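Local coordinates for carbonic anhydrase (Synechocystis sp., PDB 5SWC), which catalyses the reversible hydration of carbon dioxide at a zinc site and supplies carbon dioxide to RuBisCO inside the carboxysome, at residues 52-57 with 77-82; 84-89 with 182-187; 124-129 with 147-152; 214-219 with 230-235. One frame throughout, in Å; residues are numbered along the deposited sequence. Where two conformers were deposited one is given.

Contact 1 (52-57 with 77-82)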
loop_
_atom_site.group_PDB
_atom_site.type_symbol
_atom_site.label_atom_id
_atom_site.label_comp_id
_atom_site.label_asym_id
_atom_site.label_seq_id
_atom_site.Cartn_x
_atom_site.Cartn_y
_atom_site.Cartn_z
ATOM N N ARG A 52 0.958 20.640 -26.443
ATOM C CA ARG A 52 -0.303 21.168 -25.981
ATOM C C ARG A 52 -1.327 20.047 -25.721
ATOM O O ARG A 52 -2.355 20.325 -25.109
ATOM C CB ARG A 52 -0.891 22.143 -26.988
ATOM C CG ARG A 52 0.086 23.187 -27.552
ATOM C CD ARG A 52 0.580 24.179 -26.515
ATOM N NE ARG A 52 -0.269 24.267 -25.321
ATOM C CZ ARG A 52 0.157 24.663 -24.127
ATOM N NH1 ARG A 52 -0.697 24.725 -23.111
ATOM N NH2 ARG A 52 1.436 25.008 -23.947
ATOM N N ILE A 53 -0.977 18.811 -26.065
ATOM C CA ILE A 53 -1.890 17.679 -25.883
ATOM C C ILE A 53 -1.242 16.554 -25.101
ATOM O O ILE A 53 -0.088 16.182 -25.366
ATOM C CB ILE A 53 -2.386 17.146 -27.238
ATOM C CG1 ILE A 53 -3.069 18.291 -28.002
ATOM C CG2 ILE A 53 -3.293 15.905 -27.046
ATOM C CD1 ILE A 53 -3.564 17.958 -29.307
ATOM N N LEU A 54 -1.953 16.018 -24.083
ATOM C CA LEU A 54 -1.591 14.807 -23.381
ATOM C C LEU A 54 -2.392 13.663 -23.991
ATOM O O LEU A 54 -3.632 13.699 -24.020
ATOM C CB LEU A 54 -1.919 14.910 -21.893
ATOM C CG LEU A 54 -1.876 13.598 -21.095
ATOM C CD1 LEU A 54 -0.528 12.916 -21.117
ATOM C CD2 LEU A 54 -2.322 13.830 -19.619
ATOM N N PHE A 55 -1.679 12.729 -24.606
ATOM C CA PHE A 55 -2.314 11.631 -25.355
ATOM C C PHE A 55 -2.017 10.343 -24.632
ATOM O O PHE A 55 -0.872 9.951 -24.480
ATOM C CB PHE A 55 -1.755 11.604 -26.809
ATOM C CG PHE A 55 -2.615 10.914 -27.798
ATOM C CD1 PHE A 55 -2.558 9.541 -27.953
ATOM C CD2 PHE A 55 -3.444 11.641 -28.607
ATOM C CE1 PHE A 55 -3.378 8.915 -28.884
ATOM C CE2 PHE A 55 -4.268 11.005 -29.544
ATOM C CZ PHE A 55 -4.202 9.641 -29.652
ATOM N N ILE A 56 -3.060 9.677 -24.147
ATOM C CA ILE A 56 -2.960 8.441 -23.387
ATOM C C ILE A 56 -3.432 7.335 -24.286
ATOM O O ILE A 56 -4.581 7.393 -24.777
ATOM C CB ILE A 56 -3.839 8.510 -22.116
ATOM C CG1 ILE A 56 -3.395 9.636 -21.215
ATOM C CG2 ILE A 56 -3.872 7.162 -21.407
ATOM C CD1 ILE A 56 -4.466 10.182 -20.282
ATOM N N CYS A 57 -2.605 6.339 -24.561
ATOM C CA CYS A 57 -3.028 5.286 -25.451
ATOM C C CYS A 57 -2.415 3.952 -25.089
ATOM O O CYS A 57 -1.642 3.850 -24.134
ATOM C CB CYS A 57 -2.720 5.689 -26.890
ATOM S SG CYS A 57 -1.018 5.680 -27.388
ATOM N N PHE A 77 2.539 14.835 -25.779
ATOM C CA PHE A 77 3.169 14.214 -24.596
ATOM C C PHE A 77 2.377 12.934 -24.376
ATOM O O PHE A 77 1.146 13.000 -24.265
ATOM C CB PHE A 77 3.051 15.166 -23.420
ATOM C CG PHE A 77 3.711 14.704 -22.161
ATOM C CD1 PHE A 77 4.998 15.094 -21.843
ATOM C CD2 PHE A 77 3.016 13.921 -21.240
ATOM C CE1 PHE A 77 5.585 14.679 -20.645
ATOM C CE2 PHE A 77 3.636 13.531 -20.007
ATOM C CZ PHE A 77 4.875 13.922 -19.745
ATOM N N VAL A 78 3.017 11.782 -24.338
ATOM C CA VAL A 78 2.324 10.508 -24.520
ATOM C C VAL A 78 2.529 9.571 -23.324
ATOM O O VAL A 78 3.672 9.329 -22.902
ATOM C CB VAL A 78 2.780 9.804 -25.795
ATOM C CG1 VAL A 78 2.080 8.488 -25.947
ATOM C CG2 VAL A 78 2.519 10.691 -27.020
ATOM N N ILE A 79 1.447 9.019 -22.796
ATOM C CA ILE A 79 1.451 7.940 -21.828
ATOM C C ILE A 79 1.009 6.684 -22.530
ATOM O O ILE A 79 -0.031 6.715 -23.195
ATOM C CB ILE A 79 0.486 8.256 -20.672
ATOM C CG1 ILE A 79 0.993 9.457 -19.852
ATOM C CG2 ILE A 79 0.222 7.033 -19.824
ATOM C CD1 ILE A 79 0.006 9.967 -18.820
ATOM N N ARG A 80 1.760 5.585 -22.417
ATOM C CA ARG A 80 1.311 4.320 -22.978
ATOM C C ARG A 80 1.462 3.188 -22.020
ATOM O O ARG A 80 2.531 2.998 -21.434
ATOM C CB ARG A 80 2.110 3.958 -24.252
ATOM C CG ARG A 80 1.970 5.015 -25.327
ATOM C CD ARG A 80 2.626 4.700 -26.651
ATOM N NE ARG A 80 1.949 3.598 -27.313
ATOM C CZ ARG A 80 2.268 3.133 -28.521
ATOM N NH1 ARG A 80 3.215 3.696 -29.256
ATOM N NH2 ARG A 80 1.626 2.064 -28.972
ATOM N N ASN A 81 0.377 2.447 -21.835
ATOM C CA ASN A 81 0.329 1.248 -21.009
ATOM C C ASN A 81 -0.630 0.254 -21.625
ATOM O O ASN A 81 -1.285 0.579 -22.643
ATOM C CB ASN A 81 -0.012 1.589 -19.549
ATOM C CG ASN A 81 -1.349 2.231 -19.408
ATOM O OD1 ASN A 81 -2.295 1.865 -20.064
ATOM N ND2 ASN A 81 -1.436 3.196 -18.534
ATOM N N ALA A 82 -0.735 -0.946 -21.056
ATOM C CA ALA A 82 -1.598 -1.975 -21.655
ATOM C C ALA A 82 -3.032 -1.659 -21.283
ATOM O O ALA A 82 -3.466 -1.746 -20.140
ATOM C CB ALA A 82 -1.193 -3.357 -21.177
#

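Contact 2 (84-89 with 182-187). With FMT (formic acid), chain K.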
loop_
_atom_site.group_PDB
_atom_site.type_symbol
_atom_site.label_atom_id
_atom_site.label_comp_id
_atom_site.label_asym_id
_atom_site.label_seq_id
_atom_site.Cartn_x
_atom_site.Cartn_y
_atom_site.Cartn_z
ATOM N N ASN A 84 -4.542 1.402 -21.978
ATOM C CA ASN A 84 -4.794 2.847 -21.891
ATOM C C ASN A 84 -5.612 3.215 -20.650
ATOM O O ASN A 84 -6.587 3.954 -20.723
ATOM C CB ASN A 84 -5.344 3.455 -23.210
ATOM C CG ASN A 84 -6.554 2.755 -23.777
ATOM O OD1 ASN A 84 -6.390 1.869 -24.651
ATOM N ND2 ASN A 84 -7.755 3.174 -23.384
ATOM N N ILE A 85 -5.127 2.705 -19.519
ATOM C CA ILE A 85 -5.819 2.849 -18.242
ATOM C C ILE A 85 -5.143 3.909 -17.371
ATOM O O ILE A 85 -3.911 3.972 -17.281
ATOM C CB ILE A 85 -5.827 1.465 -17.510
ATOM C CG1 ILE A 85 -6.813 0.559 -18.211
ATOM C CG2 ILE A 85 -6.162 1.628 -16.038
ATOM C CD1 ILE A 85 -6.612 -0.886 -17.910
ATOM N N ILE A 86 -5.965 4.736 -16.737
ATOM C CA ILE A 86 -5.521 5.712 -15.720
ATOM C C ILE A 86 -6.211 5.336 -14.415
ATOM O O ILE A 86 -7.414 5.514 -14.294
ATOM C CB ILE A 86 -5.868 7.138 -16.112
ATOM C CG1 ILE A 86 -5.216 7.513 -17.467
ATOM C CG2 ILE A 86 -5.404 8.103 -14.987
ATOM C CD1 ILE A 86 -3.736 7.569 -17.452
ATOM N N PRO A 87 -5.456 4.824 -13.425
ATOM C CA PRO A 87 -6.129 4.483 -12.177
ATOM C C PRO A 87 -6.768 5.722 -11.525
ATOM O O PRO A 87 -6.292 6.844 -11.716
ATOM C CB PRO A 87 -4.991 3.899 -11.309
ATOM C CG PRO A 87 -3.978 3.382 -12.323
ATOM C CD PRO A 87 -4.054 4.427 -13.430
ATOM N N PRO A 88 -7.789 5.519 -10.719
ATOM C CA PRO A 88 -8.287 6.642 -9.898
ATOM C C PRO A 88 -7.172 7.235 -9.044
ATOM O O PRO A 88 -6.194 6.555 -8.682
ATOM C CB PRO A 88 -9.351 5.990 -9.019
ATOM C CG PRO A 88 -9.770 4.756 -9.800
ATOM C CD PRO A 88 -8.517 4.277 -10.414
ATOM N N TYR A 89 -7.336 8.505 -8.695
ATOM C CA TYR A 89 -6.373 9.213 -7.887
ATOM C C TYR A 89 -6.130 8.517 -6.566
ATOM O O TYR A 89 -7.071 8.269 -5.801
ATOM C CB TYR A 89 -6.878 10.636 -7.648
ATOM C CG TYR A 89 -6.066 11.451 -6.688
ATOM C CD1 TYR A 89 -4.705 11.665 -6.925
ATOM C CD2 TYR A 89 -6.652 11.986 -5.571
ATOM C CE1 TYR A 89 -3.962 12.423 -6.013
ATOM C CE2 TYR A 89 -5.914 12.732 -4.647
ATOM C CZ TYR A 89 -4.566 12.945 -4.917
ATOM O OH TYR A 89 -3.870 13.703 -3.961
ATOM N N GLN A 182 -11.015 12.420 -13.615
ATOM C CA GLN A 182 -11.686 13.519 -12.945
ATOM C C GLN A 182 -11.521 13.498 -11.434
ATOM O O GLN A 182 -11.960 14.412 -10.750
ATOM C CB GLN A 182 -13.132 13.546 -13.350
ATOM C CG GLN A 182 -13.228 14.016 -14.812
ATOM C CD GLN A 182 -14.616 13.990 -15.332
ATOM O OE1 GLN A 182 -15.412 14.842 -15.031
ATOM N NE2 GLN A 182 -14.918 12.988 -16.135
ATOM N N THR A 183 -10.908 12.451 -10.887
ATOM C CA THR A 183 -10.594 12.424 -9.451
ATOM C C THR A 183 -9.239 13.044 -9.120
ATOM O O THR A 183 -8.921 13.204 -7.933
ATOM C CB THR A 183 -10.672 11.002 -8.839
ATOM O OG1 THR A 183 -9.690 10.125 -9.406
ATOM C CG2 THR A 183 -12.080 10.466 -8.954
ATOM N N TYR A 184 -8.397 13.372 -10.114
ATOM C CA TYR A 184 -7.088 13.934 -9.812
ATOM C C TYR A 184 -7.179 15.448 -9.490
ATOM O O TYR A 184 -7.881 16.169 -10.195
ATOM C CB TYR A 184 -6.141 13.742 -10.982
ATOM C CG TYR A 184 -5.612 12.315 -11.103
ATOM C CD1 TYR A 184 -6.407 11.339 -11.633
ATOM C CD2 TYR A 184 -4.367 11.941 -10.593
ATOM C CE1 TYR A 184 -5.953 10.026 -11.708
ATOM C CE2 TYR A 184 -3.923 10.655 -10.675
ATOM C CZ TYR A 184 -4.722 9.711 -11.217
ATOM O OH TYR A 184 -4.196 8.429 -11.288
ATOM N N PRO A 185 -6.463 15.900 -8.473
ATOM C CA PRO A 185 -6.533 17.306 -8.097
ATOM C C PRO A 185 -6.272 18.316 -9.217
ATOM O O PRO A 185 -7.025 19.300 -9.331
ATOM C CB PRO A 185 -5.517 17.435 -6.982
ATOM C CG PRO A 185 -5.512 16.025 -6.363
ATOM C CD PRO A 185 -5.671 15.121 -7.509
ATOM N N ALA A 186 -5.247 18.090 -10.020
ATOM C CA ALA A 186 -4.901 19.063 -11.044
ATOM C C ALA A 186 -6.011 19.137 -12.072
ATOM O O ALA A 186 -6.281 20.253 -12.598
ATOM C CB ALA A 186 -3.606 18.666 -11.713
ATOM N N ILE A 187 -6.631 18.008 -12.390
ATOM C CA ILE A 187 -7.712 17.991 -13.357
ATOM C C ILE A 187 -8.951 18.651 -12.778
ATOM O O ILE A 187 -9.550 19.508 -13.405
ATOM C CB ILE A 187 -7.958 16.580 -13.782
ATOM C CG1 ILE A 187 -6.747 16.156 -14.632
ATOM C CG2 ILE A 187 -9.224 16.455 -14.583
ATOM C CD1 ILE A 187 -6.794 14.802 -15.208
HETATM C C FMT K . -2.314 15.675 -9.656
HETATM O O1 FMT K . -3.490 15.841 -9.903
HETATM O O2 FMT K . -1.611 16.564 -9.142
HETATM O O HOH W 1 -3.341 6.488 -8.943
#

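Contact 3 (124-129 with 147-152)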
loop_
_atom_site.group_PDB
_atom_site.type_symbol
_atom_site.label_atom_id
_atom_site.label_comp_id
_atom_site.label_asym_id
_atom_site.label_seq_id
_atom_site.Cartn_x
_atom_site.Cartn_y
_atom_site.Cartn_z
ATOM N N LYS A 124 -9.585 -7.954 -24.057
ATOM C CA LYS A 124 -9.794 -9.391 -24.141
ATOM C C LYS A 124 -9.513 -10.062 -22.789
ATOM O O LYS A 124 -10.272 -10.915 -22.319
ATOM C CB LYS A 124 -8.933 -9.983 -25.246
ATOM C CG LYS A 124 -9.331 -9.494 -26.641
ATOM C CD LYS A 124 -8.409 -10.152 -27.687
ATOM C CE LYS A 124 -8.689 -9.639 -29.063
ATOM N NZ LYS A 124 -7.909 -10.434 -30.057
ATOM N N GLY A 125 -8.436 -9.621 -22.159
ATOM C CA GLY A 125 -8.063 -10.114 -20.841
ATOM C C GLY A 125 -9.117 -9.815 -19.783
ATOM O O GLY A 125 -9.464 -10.664 -18.965
ATOM N N LEU A 126 -9.581 -8.572 -19.788
ATOM C CA LEU A 126 -10.604 -8.149 -18.833
ATOM C C LEU A 126 -11.851 -9.026 -18.850
ATOM O O LEU A 126 -12.442 -9.286 -17.829
ATOM C CB LEU A 126 -10.975 -6.693 -19.142
ATOM C CG LEU A 126 -11.889 -6.050 -18.123
ATOM C CD1 LEU A 126 -11.176 -5.850 -16.796
ATOM C CD2 LEU A 126 -12.415 -4.717 -18.676
ATOM N N LEU A 127 -12.223 -9.476 -20.059
ATOM C CA LEU A 127 -13.391 -10.308 -20.241
ATOM C C LEU A 127 -13.151 -11.784 -19.884
ATOM O O LEU A 127 -14.083 -12.581 -19.865
ATOM C CB LEU A 127 -13.870 -10.169 -21.687
ATOM C CG LEU A 127 -14.369 -8.783 -22.110
ATOM C CD1 LEU A 127 -14.530 -8.646 -23.633
ATOM C CD2 LEU A 127 -15.663 -8.440 -21.436
ATOM N N LYS A 128 -11.888 -12.132 -19.637
ATOM C CA LYS A 128 -11.523 -13.462 -19.189
ATOM C C LYS A 128 -10.563 -13.337 -18.005
ATOM O O LYS A 128 -9.544 -14.018 -17.907
ATOM C CB LYS A 128 -10.928 -14.297 -20.328
ATOM C CG LYS A 128 -9.656 -13.822 -20.909
ATOM C CD LYS A 128 -9.010 -14.891 -21.775
ATOM C CE LYS A 128 -7.558 -14.540 -22.083
ATOM N NZ LYS A 128 -7.439 -13.167 -22.687
ATOM N N LEU A 129 -10.940 -12.456 -17.099
ATOM C CA LEU A 129 -10.031 -11.964 -16.067
ATOM C C LEU A 129 -9.491 -13.078 -15.179
ATOM O O LEU A 129 -8.301 -13.132 -14.892
ATOM C CB LEU A 129 -10.744 -10.903 -15.222
ATOM C CG LEU A 129 -9.927 -10.252 -14.141
ATOM C CD1 LEU A 129 -8.852 -9.375 -14.751
ATOM C CD2 LEU A 129 -10.909 -9.488 -13.261
ATOM N N GLU A 147 -11.902 -2.221 -13.197
ATOM C CA GLU A 147 -12.977 -3.101 -12.772
ATOM C C GLU A 147 -14.351 -2.482 -13.008
ATOM O O GLU A 147 -15.325 -3.190 -13.226
ATOM C CB GLU A 147 -12.779 -3.508 -11.304
ATOM C CG GLU A 147 -13.939 -4.289 -10.696
ATOM C CD GLU A 147 -14.136 -5.630 -11.327
ATOM O OE1 GLU A 147 -13.262 -6.144 -12.067
ATOM O OE2 GLU A 147 -15.214 -6.191 -11.055
ATOM N N ALA A 148 -14.447 -1.158 -12.947
ATOM C CA ALA A 148 -15.735 -0.525 -13.183
ATOM C C ALA A 148 -16.240 -0.815 -14.584
ATOM O O ALA A 148 -17.458 -0.901 -14.796
ATOM C CB ALA A 148 -15.677 0.979 -12.878
ATOM N N THR A 149 -15.333 -0.964 -15.543
ATOM C CA THR A 149 -15.684 -1.329 -16.921
ATOM C C THR A 149 -16.236 -2.727 -16.913
ATOM O O THR A 149 -17.264 -2.982 -17.506
ATOM C CB THR A 149 -14.463 -1.289 -17.812
ATOM O OG1 THR A 149 -13.828 -0.005 -17.673
ATOM C CG2 THR A 149 -14.793 -1.564 -19.250
ATOM N N ARG A 150 -15.540 -3.646 -16.250
ATOM C CA ARG A 150 -15.949 -5.029 -16.276
ATOM C C ARG A 150 -17.312 -5.199 -15.637
ATOM O O ARG A 150 -18.183 -5.893 -16.154
ATOM C CB ARG A 150 -14.903 -5.863 -15.552
ATOM C CG ARG A 150 -15.046 -7.339 -15.829
ATOM C CD ARG A 150 -14.041 -8.133 -15.033
ATOM N NE ARG A 150 -14.469 -8.151 -13.642
ATOM C CZ ARG A 150 -15.216 -9.107 -13.098
ATOM N NH1 ARG A 150 -15.603 -9.025 -11.826
ATOM N NH2 ARG A 150 -15.606 -10.146 -13.824
ATOM N N ARG A 151 -17.531 -4.526 -14.503
ATOM C CA ARG A 151 -18.818 -4.616 -13.829
ATOM C C ARG A 151 -19.951 -4.066 -14.665
ATOM O O ARG A 151 -20.982 -4.704 -14.827
ATOM C CB ARG A 151 -18.734 -3.875 -12.466
ATOM C CG ARG A 151 -19.894 -4.100 -11.536
ATOM C CD ARG A 151 -19.959 -5.482 -10.907
ATOM N NE ARG A 151 -20.653 -6.440 -11.738
ATOM C CZ ARG A 151 -20.363 -7.740 -11.783
ATOM N NH1 ARG A 151 -19.383 -8.244 -11.045
ATOM N NH2 ARG A 151 -21.046 -8.544 -12.587
ATOM N N LEU A 152 -19.744 -2.880 -15.222
ATOM C CA LEU A 152 -20.738 -2.296 -16.117
ATOM C C LEU A 152 -21.066 -3.222 -17.305
ATOM O O LEU A 152 -22.254 -3.437 -17.629
ATOM C CB LEU A 152 -20.238 -0.927 -16.587
ATOM C CG LEU A 152 -21.207 -0.119 -17.433
ATOM C CD1 LEU A 152 -20.908 1.366 -17.281
ATOM C CD2 LEU A 152 -21.145 -0.540 -18.889
HETATM O O HOH W 2 -14.152 -11.136 -16.674
#

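Contact 4 (214-219 with 230-235)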
loop_
_atom_site.group_PDB
_atom_site.type_symbol
_atom_site.label_atom_id
_atom_site.label_comp_id
_atom_site.label_asym_id
_atom_site.label_seq_id
_atom_site.Cartn_x
_atom_site.Cartn_y
_atom_site.Cartn_z
ATOM N N ASP A 214 -18.912 12.182 -27.459
ATOM C CA ASP A 214 -19.583 13.449 -27.228
ATOM C C ASP A 214 -20.361 13.242 -25.936
ATOM O O ASP A 214 -21.403 12.571 -25.912
ATOM C CB ASP A 214 -20.513 13.753 -28.421
ATOM C CG ASP A 214 -21.317 15.021 -28.262
ATOM O OD1 ASP A 214 -21.359 15.541 -27.097
ATOM O OD2 ASP A 214 -21.963 15.470 -29.214
ATOM N N GLY A 215 -19.879 13.849 -24.843
ATOM C CA GLY A 215 -20.493 13.684 -23.549
ATOM C C GLY A 215 -21.872 14.299 -23.388
ATOM O O GLY A 215 -22.617 13.929 -22.472
ATOM N N VAL A 216 -22.241 15.248 -24.252
ATOM C CA VAL A 216 -23.572 15.821 -24.231
ATOM C C VAL A 216 -24.547 14.803 -24.817
ATOM O O VAL A 216 -25.629 14.567 -24.282
ATOM C CB VAL A 216 -23.615 17.153 -24.981
ATOM C CG1 VAL A 216 -25.048 17.646 -25.143
ATOM C CG2 VAL A 216 -22.780 18.185 -24.244
ATOM N N LEU A 217 -24.161 14.208 -25.932
ATOM C CA LEU A 217 -24.952 13.208 -26.589
ATOM C C LEU A 217 -24.924 11.845 -25.890
ATOM O O LEU A 217 -25.858 11.053 -25.991
ATOM C CB LEU A 217 -24.372 13.080 -28.003
ATOM C CG LEU A 217 -25.023 12.122 -28.930
ATOM C CD1 LEU A 217 -26.437 12.650 -29.316
ATOM C CD2 LEU A 217 -24.096 11.986 -30.139
ATOM N N HIS A 218 -23.867 11.595 -25.132
ATOM C CA HIS A 218 -23.603 10.300 -24.539
ATOM C C HIS A 218 -23.425 9.204 -25.593
ATOM O O HIS A 218 -23.848 8.066 -25.409
ATOM C CB HIS A 218 -24.630 9.898 -23.492
ATOM C CG HIS A 218 -24.669 10.788 -22.286
ATOM N ND1 HIS A 218 -25.192 12.063 -22.308
ATOM C CD2 HIS A 218 -24.292 10.556 -21.007
ATOM C CE1 HIS A 218 -25.119 12.587 -21.092
ATOM N NE2 HIS A 218 -24.563 11.696 -20.291
ATOM N N ASP A 219 -22.743 9.540 -26.688
ATOM C CA ASP A 219 -22.427 8.548 -27.703
ATOM C C ASP A 219 -21.167 8.962 -28.456
ATOM O O ASP A 219 -20.706 10.094 -28.385
ATOM C CB ASP A 219 -23.596 8.407 -28.692
ATOM C CG ASP A 219 -23.675 7.030 -29.323
ATOM O OD1 ASP A 219 -22.738 6.210 -29.159
ATOM O OD2 ASP A 219 -24.685 6.783 -30.020
ATOM N N LEU A 230 -16.919 15.268 -21.655
ATOM C CA LEU A 230 -17.524 15.595 -20.373
ATOM C C LEU A 230 -19.039 15.490 -20.450
ATOM O O LEU A 230 -19.660 16.009 -21.357
ATOM C CB LEU A 230 -17.100 16.994 -19.943
ATOM C CG LEU A 230 -15.599 17.206 -19.739
ATOM C CD1 LEU A 230 -15.327 18.672 -19.427
ATOM C CD2 LEU A 230 -15.086 16.318 -18.631
ATOM N N GLU A 231 -19.642 14.817 -19.478
ATOM C CA GLU A 231 -21.084 14.676 -19.368
ATOM C C GLU A 231 -21.637 15.798 -18.489
ATOM O O GLU A 231 -21.314 15.886 -17.300
ATOM C CB GLU A 231 -21.413 13.302 -18.780
ATOM C CG GLU A 231 -20.886 12.177 -19.688
ATOM C CD GLU A 231 -21.107 10.772 -19.142
ATOM O OE1 GLU A 231 -21.275 10.583 -17.915
ATOM O OE2 GLU A 231 -21.104 9.812 -19.956
ATOM N N PRO A 232 -22.512 16.646 -19.034
ATOM C CA PRO A 232 -22.928 17.829 -18.272
ATOM C C PRO A 232 -23.597 17.524 -16.946
ATOM O O PRO A 232 -23.468 18.293 -15.971
ATOM C CB PRO A 232 -23.957 18.493 -19.194
ATOM C CG PRO A 232 -23.681 17.984 -20.527
ATOM C CD PRO A 232 -23.065 16.624 -20.413
ATOM N N GLU A 233 -24.298 16.400 -16.870
ATOM C CA GLU A 233 -24.993 16.066 -15.621
ATOM C C GLU A 233 -24.042 15.682 -14.489
ATOM O O GLU A 233 -24.442 15.642 -13.322
ATOM C CB GLU A 233 -26.018 14.948 -15.845
ATOM C CG GLU A 233 -25.422 13.546 -16.002
ATOM C CD GLU A 233 -24.970 13.225 -17.413
ATOM O OE1 GLU A 233 -24.957 14.123 -18.284
ATOM O OE2 GLU A 233 -24.625 12.050 -17.650
ATOM N N ASP A 234 -22.786 15.401 -14.820
ATOM C CA ASP A 234 -21.804 15.031 -13.809
ATOM C C ASP A 234 -20.761 16.112 -13.608
ATOM O O ASP A 234 -19.698 15.851 -13.022
ATOM C CB ASP A 234 -21.126 13.709 -14.190
ATOM C CG ASP A 234 -22.093 12.570 -14.226
ATOM O OD1 ASP A 234 -23.064 12.599 -13.437
ATOM O OD2 ASP A 234 -21.891 11.656 -15.045
ATOM N N GLU A 235 -21.068 17.340 -14.015
ATOM C CA GLU A 235 -20.093 18.422 -13.861
ATOM C C GLU A 235 -19.735 18.642 -12.386
ATOM O O GLU A 235 -18.550 18.867 -12.035
ATOM C CB GLU A 235 -20.626 19.712 -14.505
ATOM C CG GLU A 235 -19.593 20.842 -14.562
ATOM C CD GLU A 235 -20.165 22.140 -15.065
ATOM O OE1 GLU A 235 -21.261 22.107 -15.665
ATOM O OE2 GLU A 235 -19.528 23.188 -14.842
#

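Contact 1 (52-57 with 77-82)
Phe55 and Cys57 on one strand, Phe77 and Ile79 on the other, carry the ladder that joins 53-57 to 77-81. Phe55 N gives a nearly straight bond to Phe77 O (2.9 Å) and Cys57 N repeats it on Ile79 O, while Ile53 O and Phe55 O accept from Phe77 N and Ile79 N. At the far end the bond from Asn81 N to Cys57 O has stretched to 3.4 Å and is weak. The strands run parallel, their axes 4.7 Å apart at closest approach, and are the two arms of a beta-alpha-beta unit whose helix is 65-69; strand 111-117 continues the sheet beyond 53-57, and Cys58, which follows directly, is a zinc ligand. On the sheet face of Leu54 and Ile79, Leu54 CD1 meets the Phe77 ring at its edge, in plane, 3.7 Å from Phe77 CD2. Leu54 CD1 also lies 3.8 Å from Ile79 CD1, and Ile56 runs alongside Ile79, both pointing the same way. Helix 95-106 covers this layer. On the face of Cys57, the chain of Arg80 bends at chi3 (68°) against the thiol, and Cys57 SG lies 3.6 Å from Arg80 NE; the end of that arginine is held by the carbonyl of Cys58. Val78 and Arg80 also form backbone hydrogen bonds to a second subunit, probably the dimer partner.

Contact 2 (84-89 with 182-187)
Tyr89 makes CH-pi contacts with both Tyr184 and Pro185. Pro185 CD sits squarely over the Tyr89 ring, 3.4 Å from its centroid, with Pro185 CG reaching on toward Tyr89 CZ. Tyr89 CB in turn stands over the face of Tyr184, 3.9 Å from that centroid, while the two rings are inclined at 59°. Ile86 adds CG2 against Tyr184 CE1 (3.8 Å). The contact brings the loop between strand 76-81 and helix 95-106 against the start of helix 185-193, where Tyr184 is the N-cap residue. Further out, the Tyr184 hydroxyl donates to Pro87 O at 2.7 Å, approaching 32° out of the carbonyl plane, and a water links that hydroxyl to Pro88 O. Thr183 OG1 sits between its own backbone N and carbonyl carbon (chi1 64°), facing Tyr89 N, which donates to it almost straight at 2.9 Å; OG1 is also hydrogen-bonded to Asn180 O. Ala186 N donates to O1 of a bound formic acid, probably from the crystallisation liquor, and Glu147 of a third subunit packs on Tyr89 and Pro185.

Contact 3 (124-129 with 147-152)
Leu126 and Leu129 pack on Arg150 and Thr149 where the 124-129 segment, running from helix 121-126 to helix 129-132, meets the first residues of helix 147-156. The apolar part is split between the two branches of Leu126: CD2 touches Thr149 CG2 at 4.0 Å, the side chains crossing at about a right angle, and Leu126 CD1 lies 3.9 Å from Arg150 CB. Leu129 reaches across the arginine, with Leu129 CD2 over one face of the guanidinium and 3.8 Å from Arg150 NE. Leu143 of helix 137-143 touches both leucines.

The charged interaction stays within helix 147-156. Two conformers are modelled for Arg150; the one described holds Glu147 side-on, Arg150 NE to Glu147 OE1 at 2.8 Å and NH1 to OE2 at 3.0 Å, both oxygens being met on their syn side. The chain of Arg150 leaves the helix extended, then bends at chi3 (74°), which turns its flat end back one turn to the carboxylate. Ala148 and Leu152 pack on His188 of a third subunit.

Polar contact between the segments runs through a water. It donates to Leu126 O at 2.8 Å and accepts weakly from Leu129 N and Arg150 NH2, while Arg150 CD approaches Leu126 O itself to 3.4 Å.

Contact 4 (214-219 with 230-235)
Gly215 and Glu231 bring the two backbones together, their CA atoms 4.3 Å apart, with CA-H...O contacts running both ways: Gly215 CA to Leu230 O (3.3 Å) and Glu231 CA to Gly215 O. In the conformer described, one of two modelled for Glu233, His218 NE2 donates to Glu233 OE2 at 2.7 Å, with the oxygen 11° out of the ring plane and using its syn lone pair. The two side chains approach from opposite directions; the carboxylate meets the ring at its edge, the planes 28° apart. Glu233 bends at chi2 (-84°), bringing its carboxylate round to the imidazole. Residues 214-219 make the turn joining strands 209-214 and 219-221, a hairpin in which His218 and Asp219 both face Asp214 as a G1 beta bulge; Asp214 OD1 accepts from Val216 N in an Asx turn. With its other ring nitrogen, ND1, His218 donates to Val216 O at 3.2 Å, from well above the carbonyl plane. Glu231 crosses the histidine with Glu231 OE2 3.4 Å from His218 CD2, and its carboxylate is bound by Tyr213 and Lys179. At the surface Val216 CG2 touches Pro232 CG (3.8 Å).

Overall arrangement
Contact 1 lies in the sheet, its centre about 5 Å from that of the chain, and the others sit farther out, contact 4 farthest at about 19 Å. Contacts 1 and 2 touch through Ile56 and Ile86, with centres about 13 Å apart; both pack against helix 95-106. Along the chain contact 1 closes first, contact 3 is nested within the long loop closed by contact 2, and contact 4 follows. Contact 4 meets contact 2 where Leu230 packs on Gln182, whereas contact 3 stays about 7 Å from contact 2 at the nearest atoms. Contacts 2, 3 and 4 all reach the third subunit and contact 1 the second, consistent with a hexamer built as a trimer of dimers.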